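Local atomic coordinates of periplasmic binding protein/LacI transcriptional regulator (Brachyspira murdochii, PDB entry 4KQC), a protein that probably binds a carbohydrate between two alpha/beta lobes, as solute-binding proteins of ABC sugar-uptake systems do. Residues 58-63 against 79-84; 182-187 against 195-200; 259-264 against 306-311. One frame throughout, in Å; residues are numbered along the deposited sequence. Where two conformers were deposited one is given.

How the contacts relate
The three contacts do not touch one another on this two-lobed periplasmic binding protein and follow in series along the chain without overlap. Contact 1 (58-63 with 79-84) joins two neighbouring helices over the parallel sheet of one lobe. Contacts 2 (182-187 with 195-200) and 3 (259-264 with 306-311) belong to the other lobe, built on the mixed sheet; their centres are about 25 Å apart and their nearest atoms about 10 Å. Contact 1 is about 40 Å from contact 2 and about 44 Å from contact 3, centre to centre, with contact 3 across the middle of the chain. None of the three includes a sugar; nitrate ions, probably from crystallisation, lie beside contacts 2 and 3.

Contact 1: residues 58-63 against 79-84; sequences EINKNP and IKRIKE
Ile59 and Ile82, whose CA atoms are 6.9 Å apart, mark the closest backbone approach between the C-terminal part of helix 48-60 and the last turns of helix 76-84. Their side chains meet at about a right angle: the CG1-CD1 arm of Ile59 lies against the CG1-CD1 arm of Ile82, with Ile59 CD1 3.5 Å from Ile82 CG1. Ile66 of strand 66-68 touches both, which places this apolar pair between the helices and the sheet of the lobe, in the layered alpha/beta packing of periplasmic binding proteins.

Further out, Arg81 reaches over Ile59 from the other helix. Its CG is anti to the backbone N (chi1 -174°) and the chain bends at chi3, which brings the guanidinium to Ile59 and Asn60. Ile59 CG2 sits over one face, displaced toward the rim and 3.6 Å from Arg81 NH2. At the edge, Asn60 OD1 takes a hydrogen bond from Arg81 NH2 at 2.7 Å, almost in the guanidinium plane and nearly along the C=O axis of the amide (C=O...N angle 175°). A second, weak bond from Arg81 NH1 reaches the same Asn60 OD1 at 3.1 Å, so one carbonyl oxygen is forked by both terminal nitrogens, with the amide plane turned 54° from the guanidinium. Arg81 NH1 also forms a salt bridge with Asp56, one turn before Asn60 on the same helix.

The guanidinium therefore meets apolar carbon on a face and the Asn60 oxygen at its edge. Asp56 probably offsets its charge, while the amide adds an uncharged acceptor. Together, the Asn60 bonds, the Asp56 salt bridge and the Ile59 methyl on the face would set the orientation of the planar group beside the buried isoleucines.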
loop_
_atom_site.group_PDB
_atom_site.type_symbol
_atom_site.label_atom_id
_atom_site.label_comp_id
_atom_site.label_asym_id
_atom_site.label_seq_id
_atom_site.Cartn_x
_atom_site.Cartn_y
_atom_site.Cartn_z
ATOM N N GLU A 58 -21.458 -12.963 -7.920
ATOM C CA GLU A 58 -20.670 -14.100 -7.565
ATOM C C GLU A 58 -21.315 -14.881 -6.387
ATOM O O GLU A 58 -21.282 -16.109 -6.384
ATOM C CB GLU A 58 -19.229 -13.656 -7.211
ATOM C CG GLU A 58 -18.424 -13.180 -8.407
ATOM C CD GLU A 58 -18.277 -14.255 -9.488
ATOM O OE1 GLU A 58 -17.866 -15.358 -9.145
ATOM O OE2 GLU A 58 -18.675 -14.071 -10.683
ATOM N N ILE A 59 -21.877 -14.172 -5.427
ATOM C CA ILE A 59 -22.542 -14.833 -4.306
ATOM C C ILE A 59 -23.677 -15.717 -4.869
ATOM O O ILE A 59 -23.895 -16.854 -4.438
ATOM C CB ILE A 59 -23.104 -13.804 -3.311
ATOM C CG1 ILE A 59 -21.996 -13.055 -2.594
ATOM C CG2 ILE A 59 -23.997 -14.522 -2.306
ATOM C CD1 ILE A 59 -22.435 -11.830 -1.857
ATOM N N ASN A 60 -24.431 -15.171 -5.797
ATOM C CA ASN A 60 -25.531 -15.876 -6.386
ATOM C C ASN A 60 -25.192 -17.187 -7.073
ATOM O O ASN A 60 -26.071 -18.068 -7.231
ATOM C CB ASN A 60 -26.270 -14.963 -7.391
ATOM C CG ASN A 60 -26.963 -13.784 -6.763
ATOM O OD1 ASN A 60 -27.132 -13.721 -5.574
ATOM N ND2 ASN A 60 -27.293 -12.810 -7.577
ATOM N N LYS A 61 -23.932 -17.346 -7.504
ATOM C CA LYS A 61 -23.404 -18.592 -8.085
ATOM C C LYS A 61 -23.195 -19.759 -7.131
ATOM O O LYS A 61 -22.829 -20.891 -7.587
ATOM C CB LYS A 61 -22.096 -18.314 -8.812
ATOM C CG LYS A 61 -22.257 -17.324 -9.964
ATOM C CD LYS A 61 -20.916 -17.125 -10.677
ATOM C CE LYS A 61 -21.030 -16.198 -11.860
ATOM N NZ LYS A 61 -19.691 -15.956 -12.457
ATOM N N ASN A 62 -23.397 -19.496 -5.835
ATOM C CA ASN A 62 -23.087 -20.446 -4.788
ATOM C C ASN A 62 -21.688 -21.046 -4.937
ATOM O O ASN A 62 -21.558 -22.256 -5.039
ATOM C CB ASN A 62 -24.140 -21.544 -4.766
ATOM C CG ASN A 62 -25.478 -21.005 -4.338
ATOM O OD1 ASN A 62 -25.556 -20.274 -3.321
ATOM N ND2 ASN A 62 -26.555 -21.276 -5.139
ATOM N N PRO A 63 -20.657 -20.214 -4.945
ATOM C CA PRO A 63 -19.279 -20.707 -5.049
ATOM C C PRO A 63 -18.856 -21.442 -3.791
ATOM O O PRO A 63 -19.439 -21.307 -2.724
ATOM C CB PRO A 63 -18.464 -19.445 -5.250
ATOM C CG PRO A 63 -19.248 -18.405 -4.544
ATOM C CD PRO A 63 -20.699 -18.778 -4.706
ATOM N N ILE A 79 -21.693 -8.978 2.643
ATOM C CA ILE A 79 -20.999 -9.805 3.635
ATOM C C ILE A 79 -22.022 -10.485 4.555
ATOM O O ILE A 79 -21.917 -11.681 4.888
ATOM C CB ILE A 79 -19.972 -8.979 4.417
ATOM C CG1 ILE A 79 -18.858 -8.546 3.512
ATOM C CG2 ILE A 79 -19.429 -9.765 5.625
ATOM C CD1 ILE A 79 -18.089 -7.381 4.063
ATOM N N LYS A 80 -23.079 -9.772 4.894
ATOM C CA LYS A 80 -24.166 -10.364 5.673
ATOM C C LYS A 80 -24.771 -11.552 4.978
ATOM O O LYS A 80 -25.043 -12.619 5.608
ATOM C CB LYS A 80 -25.235 -9.295 6.019
ATOM C CG LYS A 80 -26.303 -9.859 6.903
ATOM C CD LYS A 80 -26.959 -8.746 7.676
ATOM C CE LYS A 80 -28.149 -9.269 8.431
ATOM N NZ LYS A 80 -28.881 -8.098 8.992
ATOM N N ARG A 81 -25.007 -11.426 3.665
ATOM C CA ARG A 81 -25.554 -12.549 2.874
ATOM C C ARG A 81 -24.584 -13.740 2.805
ATOM O O ARG A 81 -24.991 -14.889 2.912
ATOM C CB ARG A 81 -26.072 -12.007 1.488
ATOM C CG ARG A 81 -26.809 -12.983 0.589
ATOM C CD ARG A 81 -27.755 -12.251 -0.366
ATOM N NE ARG A 81 -27.033 -11.654 -1.456
ATOM C CZ ARG A 81 -26.849 -12.222 -2.649
ATOM N NH1 ARG A 81 -26.096 -11.607 -3.579
ATOM N NH2 ARG A 81 -27.347 -13.420 -2.907
ATOM N N ILE A 82 -23.331 -13.436 2.561
ATOM C CA ILE A 82 -22.258 -14.481 2.559
ATOM C C ILE A 82 -22.311 -15.263 3.859
ATOM O O ILE A 82 -22.224 -16.501 3.877
ATOM C CB ILE A 82 -20.886 -13.833 2.302
ATOM C CG1 ILE A 82 -20.739 -13.404 0.827
ATOM C CG2 ILE A 82 -19.792 -14.807 2.705
ATOM C CD1 ILE A 82 -19.555 -12.469 0.552
ATOM N N LYS A 83 -22.401 -14.529 4.964
ATOM C CA LYS A 83 -22.417 -15.147 6.314
ATOM C C LYS A 83 -23.626 -16.061 6.440
ATOM O O LYS A 83 -23.496 -17.225 6.813
ATOM C CB LYS A 83 -22.375 -14.088 7.407
ATOM C CG LYS A 83 -22.216 -14.700 8.787
ATOM C CD LYS A 83 -22.308 -13.646 9.857
ATOM C CE LYS A 83 -21.668 -14.217 11.099
ATOM N NZ LYS A 83 -21.738 -13.281 12.233
ATOM N N GLU A 84 -24.807 -15.570 6.033
ATOM C CA GLU A 84 -25.999 -16.396 6.091
ATOM C C GLU A 84 -25.937 -17.655 5.243
ATOM O O GLU A 84 -26.363 -18.731 5.675
ATOM C CB GLU A 84 -27.176 -15.528 5.659
ATOM C CG GLU A 84 -28.538 -16.199 5.859
ATOM C CD GLU A 84 -28.984 -17.124 4.752
ATOM O OE1 GLU A 84 -28.413 -17.073 3.639
ATOM O OE2 GLU A 84 -29.957 -17.900 5.020
#

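Contact 2: residues 182-187 against 195-200; sequences QVIVPT and ANEVNA
Ile184 and Glu197 make the close part of this contact, a methyl laid against a carboxylate: Ile184 CG2 is 3.4 Å from Glu197 OE1 and 3.6 Å from Glu197 CD, in van der Waals contact without a hydrogen bond. The two side chains run past each other in opposite directions, and the same methyl also faces the CB and CG of the glutamate. Glu197 leaves its helix with CG anti to the carbonyl carbon (chi1 -65°), then bends at chi2 (-75°), which swings the carboxylate alongside the chain 184-187. Pro186 crosses its stem obliquely, with Pro186 CB 4.1 Å from Glu197 CG.

No direct hydrogen bond joins the segments, and the looser side is that of the other oxygen, OE2. A water spans the gap there, donating to Glu197 OE2 at 2.9 Å and accepting from Thr187 N at 3.0 Å; the backbone N-H just beyond the proline is thus tied to the helix through solvent.

Strand 179-184, the turn after it and helix 191-199 form one beta-alpha step of the lobe's alpha/beta sandwich, as in periplasmic binding proteins. The strand is outermost on this side of the mixed sheet and pairs in parallel with 141-146. Pro186 also touches Leu146 of strand 141-146 and Met216 of helix 214-223, and Val198 packs on that helix through Phe220 and Val223.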
loop_
_atom_site.group_PDB
_atom_site.type_symbol
_atom_site.label_atom_id
_atom_site.label_comp_id
_atom_site.label_asym_id
_atom_site.label_seq_id
_atom_site.Cartn_x
_atom_site.Cartn_y
_atom_site.Cartn_z
ATOM N N GLN A 182 4.796 15.544 10.597
ATOM C CA GLN A 182 3.629 16.270 10.163
ATOM C C GLN A 182 2.797 15.308 9.313
ATOM O O GLN A 182 3.185 15.009 8.204
ATOM C CB GLN A 182 4.061 17.460 9.343
ATOM C CG GLN A 182 4.928 18.394 10.130
ATOM C CD GLN A 182 5.322 19.601 9.299
ATOM O OE1 GLN A 182 5.580 19.485 8.095
ATOM N NE2 GLN A 182 5.363 20.766 9.940
ATOM N N VAL A 183 1.683 14.844 9.850
ATOM C CA VAL A 183 0.860 13.842 9.195
ATOM C C VAL A 183 -0.231 14.621 8.425
ATOM O O VAL A 183 -1.007 15.393 9.026
ATOM C CB VAL A 183 0.291 12.790 10.178
ATOM C CG1 VAL A 183 -0.512 11.751 9.402
ATOM C CG2 VAL A 183 1.466 12.151 10.931
ATOM N N ILE A 184 -0.226 14.491 7.107
ATOM C CA ILE A 184 -1.105 15.265 6.229
ATOM C C ILE A 184 -1.922 14.279 5.399
ATOM O O ILE A 184 -1.380 13.383 4.720
ATOM C CB ILE A 184 -0.230 16.121 5.282
ATOM C CG1 ILE A 184 0.595 17.110 6.077
ATOM C CG2 ILE A 184 -1.089 16.837 4.253
ATOM C CD1 ILE A 184 1.884 17.511 5.395
ATOM N N VAL A 185 -3.239 14.444 5.394
ATOM C CA VAL A 185 -4.119 13.632 4.557
ATOM C C VAL A 185 -4.739 14.568 3.511
ATOM O O VAL A 185 -5.498 15.470 3.861
ATOM C CB VAL A 185 -5.257 13.016 5.389
ATOM C CG1 VAL A 185 -6.196 12.186 4.483
ATOM C CG2 VAL A 185 -4.742 12.202 6.564
ATOM N N PRO A 186 -4.476 14.319 2.230
ATOM C CA PRO A 186 -5.134 15.179 1.257
ATOM C C PRO A 186 -6.632 14.916 1.227
ATOM O O PRO A 186 -7.092 13.815 1.526
ATOM C CB PRO A 186 -4.460 14.827 -0.067
ATOM C CG PRO A 186 -3.146 14.235 0.348
ATOM C CD PRO A 186 -3.517 13.424 1.603
ATOM N N THR A 187 -7.407 15.903 0.787
ATOM C CA THR A 187 -8.872 15.789 0.888
ATOM C C THR A 187 -9.418 14.700 -0.021
ATOM O O THR A 187 -10.441 14.094 0.273
ATOM C CB THR A 187 -9.564 17.154 0.697
ATOM O OG1 THR A 187 -10.976 17.032 1.018
ATOM C CG2 THR A 187 -9.355 17.704 -0.717
ATOM N N ALA A 195 -1.122 17.501 -4.988
ATOM C CA ALA A 195 -0.152 18.520 -5.362
ATOM C C ALA A 195 -0.266 19.773 -4.508
ATOM O O ALA A 195 0.702 20.422 -4.150
ATOM C CB ALA A 195 -0.258 18.839 -6.843
ATOM N N ASN A 196 -1.488 20.168 -4.160
ATOM C CA ASN A 196 -1.651 21.357 -3.369
ATOM C C ASN A 196 -1.089 21.172 -1.957
ATOM O O ASN A 196 -0.653 22.108 -1.359
ATOM C CB ASN A 196 -3.132 21.697 -3.358
ATOM C CG ASN A 196 -3.571 22.424 -4.621
ATOM O OD1 ASN A 196 -2.865 23.261 -5.134
ATOM N ND2 ASN A 196 -4.765 22.187 -5.026
ATOM N N GLU A 197 -1.180 19.965 -1.422
ATOM C CA GLU A 197 -0.568 19.691 -0.114
ATOM C C GLU A 197 0.947 19.679 -0.230
ATOM O O GLU A 197 1.606 20.218 0.629
ATOM C CB GLU A 197 -1.002 18.333 0.428
ATOM C CG GLU A 197 -2.446 18.258 0.735
ATOM C CD GLU A 197 -2.856 18.971 2.001
ATOM O OE1 GLU A 197 -2.062 19.698 2.627
ATOM O OE2 GLU A 197 -4.046 18.807 2.371
ATOM N N VAL A 198 1.472 19.153 -1.312
ATOM C CA VAL A 198 2.953 19.101 -1.507
ATOM C C VAL A 198 3.523 20.521 -1.725
ATOM O O VAL A 198 4.619 20.873 -1.232
ATOM C CB VAL A 198 3.330 18.151 -2.614
ATOM C CG1 VAL A 198 4.796 18.260 -2.927
ATOM C CG2 VAL A 198 2.918 16.716 -2.262
ATOM N N ASN A 199 2.741 21.398 -2.345
ATOM C CA ASN A 199 3.125 22.847 -2.410
ATOM C C ASN A 199 3.589 23.462 -1.099
ATOM O O ASN A 199 4.537 24.234 -1.108
ATOM C CB ASN A 199 1.930 23.679 -2.909
ATOM C CG ASN A 199 2.343 25.081 -3.390
ATOM O OD1 ASN A 199 3.328 25.207 -4.107
ATOM N ND2 ASN A 199 1.536 26.094 -3.083
ATOM N N ALA A 200 2.930 23.172 0.044
ATOM C CA ALA A 200 3.329 23.755 1.339
ATOM C C ALA A 200 4.611 23.208 1.842
ATOM O O ALA A 200 5.203 23.712 2.806
ATOM C CB ALA A 200 2.252 23.519 2.424
HETATM O O HOH W 1 -5.951 18.485 0.264
#

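Contact 3: residues 259-264 against 306-311; sequences AIRNGI and TNIDDP. With NO3 (nitrate ion), chain F.
Arg261 and Asp309 meet in a salt bridge whose carboxylate and guanidinium planes are only 20° apart. Arg261 NH2 donates to Asp309 OD1 at 2.9 Å in a fairly straight bond (N-H...O 165°), reaching the oxygen on its syn side from somewhat outside the carboxylate plane. A longer, weak bond runs from Arg261 NH1 to Asp309 OD2 at 3.3 Å, so the two groups engage through both pairs of atoms, unequally. The arginine is extended from CG to NE and carries its charge well beyond the helix.

Beneath the guanidinium lies Ile308, whose branches meet one face toward its rim; Ile308 CG2 comes within 3.7 Å of Arg261 NH1. With chi1 at -165°, both the CG2 methyl and the CG1-CD1 arm of Ile308 are turned to the arginine. The arm goes on deeper, where Ile308 CD1 touches Ile260 CG2 at 4.3 Å, a light apolar contact beside the ion pair.

Each segment has a turn beside these residues. Helix 254-261 stops in a Schellman motif: Gly263, with positive phi, donates to Ile260 O, and Ile264 N bonds back to Ala259 O. Across the contact, Ile308 and Asp309 are the central residues of a type I beta turn closed by Asp310 N to Asn307 O at 3.0 Å, just ahead of helix 311-314. The contact thereby ties the C-terminal tail, beyond strand 301-303, to a helix of the mixed-sheet lobe.

Farther out, Asn307 bonds through its amide to the backbone at Trp302 and Asp304, and Ile308 also rests on Leu317. At the helix end, Asn262 ND2 donates to O3 of a nitrate ion at 3.1 Å, an ion probably from the crystallisation liquor.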
loop_
_atom_site.group_PDB
_atom_site.type_symbol
_atom_site.label_atom_id
_atom_site.label_comp_id
_atom_site.label_asym_id
_atom_site.label_seq_id
_atom_site.Cartn_x
_atom_site.Cartn_y
_atom_site.Cartn_z
ATOM N N ALA A 259 11.108 8.031 -11.033
ATOM C CA ALA A 259 11.604 8.981 -10.003
ATOM C C ALA A 259 12.720 8.357 -9.185
ATOM O O ALA A 259 13.634 9.048 -8.751
ATOM C CB ALA A 259 10.507 9.454 -9.100
ATOM N N ILE A 260 12.588 7.077 -8.863
ATOM C CA ILE A 260 13.715 6.357 -8.152
ATOM C C ILE A 260 14.946 6.268 -9.072
ATOM O O ILE A 260 16.022 6.586 -8.656
ATOM C CB ILE A 260 13.285 4.981 -7.637
ATOM C CG1 ILE A 260 12.311 5.200 -6.478
ATOM C CG2 ILE A 260 14.506 4.138 -7.181
ATOM C CD1 ILE A 260 11.533 3.997 -6.111
ATOM N N ARG A 261 14.766 5.897 -10.345
ATOM C CA ARG A 261 15.906 5.865 -11.274
ATOM C C ARG A 261 16.604 7.224 -11.454
ATOM O O ARG A 261 17.837 7.296 -11.568
ATOM C CB ARG A 261 15.467 5.310 -12.610
ATOM C CG ARG A 261 15.074 3.842 -12.570
ATOM C CD ARG A 261 14.645 3.400 -13.970
ATOM N NE ARG A 261 14.086 2.070 -13.930
ATOM C CZ ARG A 261 14.824 0.979 -13.779
ATOM N NH1 ARG A 261 16.143 1.065 -13.703
ATOM N NH2 ARG A 261 14.239 -0.222 -13.746
ATOM N N ASN A 262 15.829 8.307 -11.440
ATOM C CA ASN A 262 16.321 9.656 -11.625
ATOM C C ASN A 262 16.782 10.335 -10.342
ATOM O O ASN A 262 17.133 11.522 -10.396
ATOM C CB ASN A 262 15.173 10.506 -12.196
ATOM C CG ASN A 262 14.822 10.166 -13.616
ATOM O OD1 ASN A 262 15.655 9.657 -14.362
ATOM N ND2 ASN A 262 13.559 10.445 -14.010
ATOM N N GLY A 263 16.691 9.658 -9.180
ATOM C CA GLY A 263 17.190 10.195 -7.941
ATOM C C GLY A 263 16.321 11.177 -7.169
ATOM O O GLY A 263 16.770 11.788 -6.198
ATOM N N ILE A 264 15.061 11.364 -7.623
ATOM C CA ILE A 264 14.100 12.210 -6.952
ATOM C C ILE A 264 13.531 11.524 -5.679
ATOM O O ILE A 264 13.358 12.153 -4.673
ATOM C CB ILE A 264 12.956 12.615 -7.927
ATOM C CG1 ILE A 264 13.540 13.339 -9.162
ATOM C CG2 ILE A 264 11.937 13.489 -7.205
ATOM C CD1 ILE A 264 12.624 13.338 -10.343
ATOM N N THR A 306 19.866 0.659 -6.318
ATOM C CA THR A 306 20.802 -0.446 -6.267
ATOM C C THR A 306 20.198 -1.791 -6.635
ATOM O O THR A 306 20.903 -2.655 -7.204
ATOM C CB THR A 306 21.443 -0.550 -4.878
ATOM O OG1 THR A 306 22.011 0.721 -4.544
ATOM C CG2 THR A 306 22.537 -1.636 -4.859
ATOM N N ASN A 307 18.926 -2.021 -6.310
ATOM C CA ASN A 307 18.361 -3.354 -6.554
ATOM C C ASN A 307 17.138 -3.377 -7.446
ATOM O O ASN A 307 16.528 -4.433 -7.649
ATOM C CB ASN A 307 18.041 -4.089 -5.244
ATOM C CG ASN A 307 16.906 -3.450 -4.463
ATOM O OD1 ASN A 307 16.448 -2.369 -4.825
ATOM N ND2 ASN A 307 16.424 -4.138 -3.425
ATOM N N ILE A 308 16.775 -2.211 -7.978
ATOM C CA ILE A 308 15.560 -2.140 -8.806
ATOM C C ILE A 308 15.552 -3.096 -10.036
ATOM O O ILE A 308 14.466 -3.546 -10.480
ATOM C CB ILE A 308 15.311 -0.678 -9.260
ATOM C CG1 ILE A 308 13.893 -0.467 -9.816
ATOM C CG2 ILE A 308 16.352 -0.244 -10.298
ATOM C CD1 ILE A 308 13.491 0.994 -9.916
ATOM N N ASP A 309 16.735 -3.398 -10.583
ATOM C CA ASP A 309 16.797 -4.326 -11.717
ATOM C C ASP A 309 17.160 -5.740 -11.334
ATOM O O ASP A 309 17.291 -6.611 -12.212
ATOM C CB ASP A 309 17.779 -3.811 -12.760
ATOM C CG ASP A 309 17.346 -2.499 -13.337
ATOM O OD1 ASP A 309 16.178 -2.430 -13.774
ATOM O OD2 ASP A 309 18.180 -1.570 -13.410
ATOM N N ASP A 310 17.325 -6.011 -10.043
ATOM C CA ASP A 310 17.519 -7.409 -9.648
ATOM C C ASP A 310 16.267 -8.207 -10.025
ATOM O O ASP A 310 15.128 -7.789 -9.701
ATOM C CB ASP A 310 17.741 -7.521 -8.153
ATOM C CG ASP A 310 19.023 -6.918 -7.710
ATOM O OD1 ASP A 310 19.812 -6.396 -8.574
ATOM O OD2 ASP A 310 19.218 -6.958 -6.469
ATOM N N PRO A 311 16.428 -9.368 -10.674
ATOM C CA PRO A 311 15.230 -10.057 -11.145
ATOM C C PRO A 311 14.212 -10.354 -10.047
ATOM O O PRO A 311 12.982 -10.248 -10.281
ATOM C CB PRO A 311 15.812 -11.354 -11.776
ATOM C CG PRO A 311 17.171 -10.893 -12.242
ATOM C CD PRO A 311 17.661 -9.997 -11.162
HETATM N N NO3 F . 12.166 8.662 -17.296
HETATM O O1 NO3 F . 13.134 7.918 -17.141
HETATM O O2 NO3 F . 11.042 8.242 -18.034
HETATM O O3 NO3 F . 12.176 9.945 -16.746
#